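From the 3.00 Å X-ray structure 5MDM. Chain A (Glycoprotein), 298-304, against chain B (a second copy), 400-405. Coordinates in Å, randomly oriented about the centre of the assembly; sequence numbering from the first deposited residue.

Chain A, residues 298-304: EPLSPLD
Chain B 400-405: LHELSE

The first turn of a helix has backbone N-H groups with no carbonyl of their own helix to meet, and a protein can satisfy them from within or borrow an acceptor from a neighbour. The contact between two copies of this glycoprotein does both. In chain A, E298(A) to S301(A) run extended, with phi/psi of -76/153, -71/156, -112/137 and -91/161, before P302(A) (-52/-37), L303(A) (-65/-45) and D304(A) (-55/-42) open a helix that continues beyond the stretch. In chain B, L400(B), H401(B) and E402(B) have helical angles (-92/-19, -64/-35, -70/-21) without the regular bonds, although L403(B) N donates to L400(B) O at 3.3 Å. The chain then extends through L403(B) (-118/82) and S404(B) (-159/145), and E405(B) has a positive phi of 58°. The register runs in opposite directions: CA of S301(A) lies 4.9 Å from CA of S404(B), and CA of P302(A) 5.1 Å from CA of E402(B).

The carbonyl of E402(B) is the focus. L303(A) N donates to E402(B) O at 3.1 Å, with an angle of 159° at the hydrogen, so an N-H of the first turn finds its acceptor in the other copy. P302(A) has no N-H to offer, but its CD packs 3.2 Å from the same oxygen. S301(A) OG also lies 3.1 Å from E402(B) O in a weak hydrogen bond; another acceptor is within reach of the same proton, so this bond is not settled. Nearby, S301(A) CA makes a CA-H...O contact with S404(B) O at 3.4 Å.

Within chain A, S301(A) (chi1 p, 76°) is the N-cap: D304(A) N donates to S301(A) OG at 3.2 Å. D304(A) (chi1 m, chi2 -31°) returns the favour, its OD2 accepting from S301(A) N at 2.9 Å. This reciprocal pair spans the turn in which L303(A) N faces E402(B) O.

Side chains pack around this polar centre. The CA-to-CB bond of L303(A) (chi1 t, chi2 p) points toward chain B, and its CD2 lies 3.8 Å from CD2 of L403(B), whose CA-to-CB bond points away but whose end comes nearer (chi1 m, chi2 144°). E402(B) (m, m, chi3 11°) folds so that OE1 lies 3.7 Å from P302(A) CB. The CA-to-CB bond of S404(B) (chi1 p) points away, and its OG donates to H401(B) O at 3.2 Å. At the far end, P299(A) CB, on a C-gamma endo ring, approaches E405(B) O at 3.0 Å.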

# COMPACT_ATOMS: atom_id res chain seq x y z
N GLU A 298 28.12 29.81 -2.94
CA GLU A 298 28.18 28.69 -3.87
C GLU A 298 27.19 28.92 -5.00
O GLU A 298 26.19 29.62 -4.82
CB GLU A 298 27.88 27.38 -3.14
CG GLU A 298 28.87 27.04 -2.02
CD GLU A 298 28.51 25.78 -1.26
OE1 GLU A 298 27.56 25.08 -1.67
OE2 GLU A 298 29.17 25.49 -0.24
N PRO A 299 27.46 28.35 -6.18
CA PRO A 299 26.54 28.50 -7.30
C PRO A 299 25.26 27.70 -7.06
O PRO A 299 25.29 26.73 -6.30
CB PRO A 299 27.33 27.93 -8.47
CG PRO A 299 28.23 26.93 -7.85
CD PRO A 299 28.63 27.53 -6.54
N LEU A 300 24.17 28.09 -7.71
CA LEU A 300 22.89 27.40 -7.51
C LEU A 300 22.43 26.64 -8.74
O LEU A 300 22.51 27.14 -9.87
CB LEU A 300 21.81 28.40 -7.11
CG LEU A 300 21.91 29.04 -5.73
CD1 LEU A 300 20.68 29.89 -5.48
CD2 LEU A 300 22.06 27.97 -4.66
N SER A 301 21.95 25.42 -8.52
CA SER A 301 21.35 24.63 -9.58
C SER A 301 19.85 24.91 -9.62
O SER A 301 19.30 25.43 -8.65
CB SER A 301 21.60 23.14 -9.32
OG SER A 301 20.76 22.65 -8.30
N PRO A 302 19.19 24.60 -10.75
CA PRO A 302 17.73 24.76 -10.83
C PRO A 302 17.01 24.07 -9.68
O PRO A 302 16.02 24.61 -9.17
CB PRO A 302 17.39 24.07 -12.16
CG PRO A 302 18.60 24.29 -12.99
CD PRO A 302 19.77 24.24 -12.05
N LEU A 303 17.50 22.91 -9.26
CA LEU A 303 16.89 22.15 -8.18
C LEU A 303 16.97 22.91 -6.85
O LEU A 303 15.99 23.01 -6.09
CB LEU A 303 17.57 20.78 -8.06
CG LEU A 303 16.92 19.77 -7.12
CD1 LEU A 303 15.43 19.66 -7.37
CD2 LEU A 303 17.59 18.41 -7.28
N ASP A 304 18.15 23.47 -6.59
CA ASP A 304 18.37 24.32 -5.43
C ASP A 304 17.37 25.47 -5.43
O ASP A 304 16.82 25.82 -4.39
CB ASP A 304 19.79 24.90 -5.43
CG ASP A 304 20.86 23.82 -5.37
OD1 ASP A 304 20.62 22.75 -4.77
OD2 ASP A 304 21.97 24.06 -5.91
N LEU B 400 20.20 15.37 -14.96
CA LEU B 400 21.45 16.06 -14.69
C LEU B 400 21.35 17.56 -14.98
O LEU B 400 22.18 18.35 -14.51
CB LEU B 400 22.61 15.44 -15.48
CG LEU B 400 23.23 14.14 -14.97
CD1 LEU B 400 22.27 12.95 -15.12
CD2 LEU B 400 24.54 13.86 -15.69
N HIS B 401 20.36 17.95 -15.77
CA HIS B 401 20.12 19.36 -16.09
C HIS B 401 19.77 20.14 -14.83
O HIS B 401 20.14 21.31 -14.69
CB HIS B 401 19.00 19.50 -17.12
CG HIS B 401 19.42 19.21 -18.53
ND1 HIS B 401 20.26 18.17 -18.86
CD2 HIS B 401 19.10 19.82 -19.69
CE1 HIS B 401 20.45 18.16 -20.16
NE2 HIS B 401 19.76 19.15 -20.70
N GLU B 402 19.05 19.49 -13.92
CA GLU B 402 18.58 20.11 -12.69
C GLU B 402 19.70 20.41 -11.71
O GLU B 402 19.55 21.25 -10.83
CB GLU B 402 17.55 19.21 -12.01
CG GLU B 402 16.45 18.70 -12.92
CD GLU B 402 15.39 19.75 -13.21
OE1 GLU B 402 15.60 20.94 -12.89
OE2 GLU B 402 14.33 19.38 -13.77
N LEU B 403 20.82 19.71 -11.87
CA LEU B 403 21.96 19.83 -10.97
C LEU B 403 23.18 20.36 -11.71
O LEU B 403 24.05 19.58 -12.11
CB LEU B 403 22.27 18.48 -10.34
CG LEU B 403 21.15 17.83 -9.53
CD1 LEU B 403 21.15 16.33 -9.69
CD2 LEU B 403 21.28 18.21 -8.06
N SER B 404 23.27 21.67 -11.88
CA SER B 404 24.38 22.27 -12.61
C SER B 404 24.59 23.75 -12.29
O SER B 404 23.63 24.48 -12.06
CB SER B 404 24.18 22.10 -14.12
OG SER B 404 23.01 22.77 -14.54
N GLU B 405 25.86 24.16 -12.28
CA GLU B 405 26.24 25.57 -12.14
C GLU B 405 25.71 26.18 -10.84
O GLU B 405 25.43 27.38 -10.78
CB GLU B 405 25.76 26.38 -13.35
CG GLU B 405 26.58 27.62 -13.64
CD GLU B 405 26.09 28.37 -14.87
OE1 GLU B 405 24.92 28.16 -15.26
OE2 GLU B 405 26.87 29.15 -15.44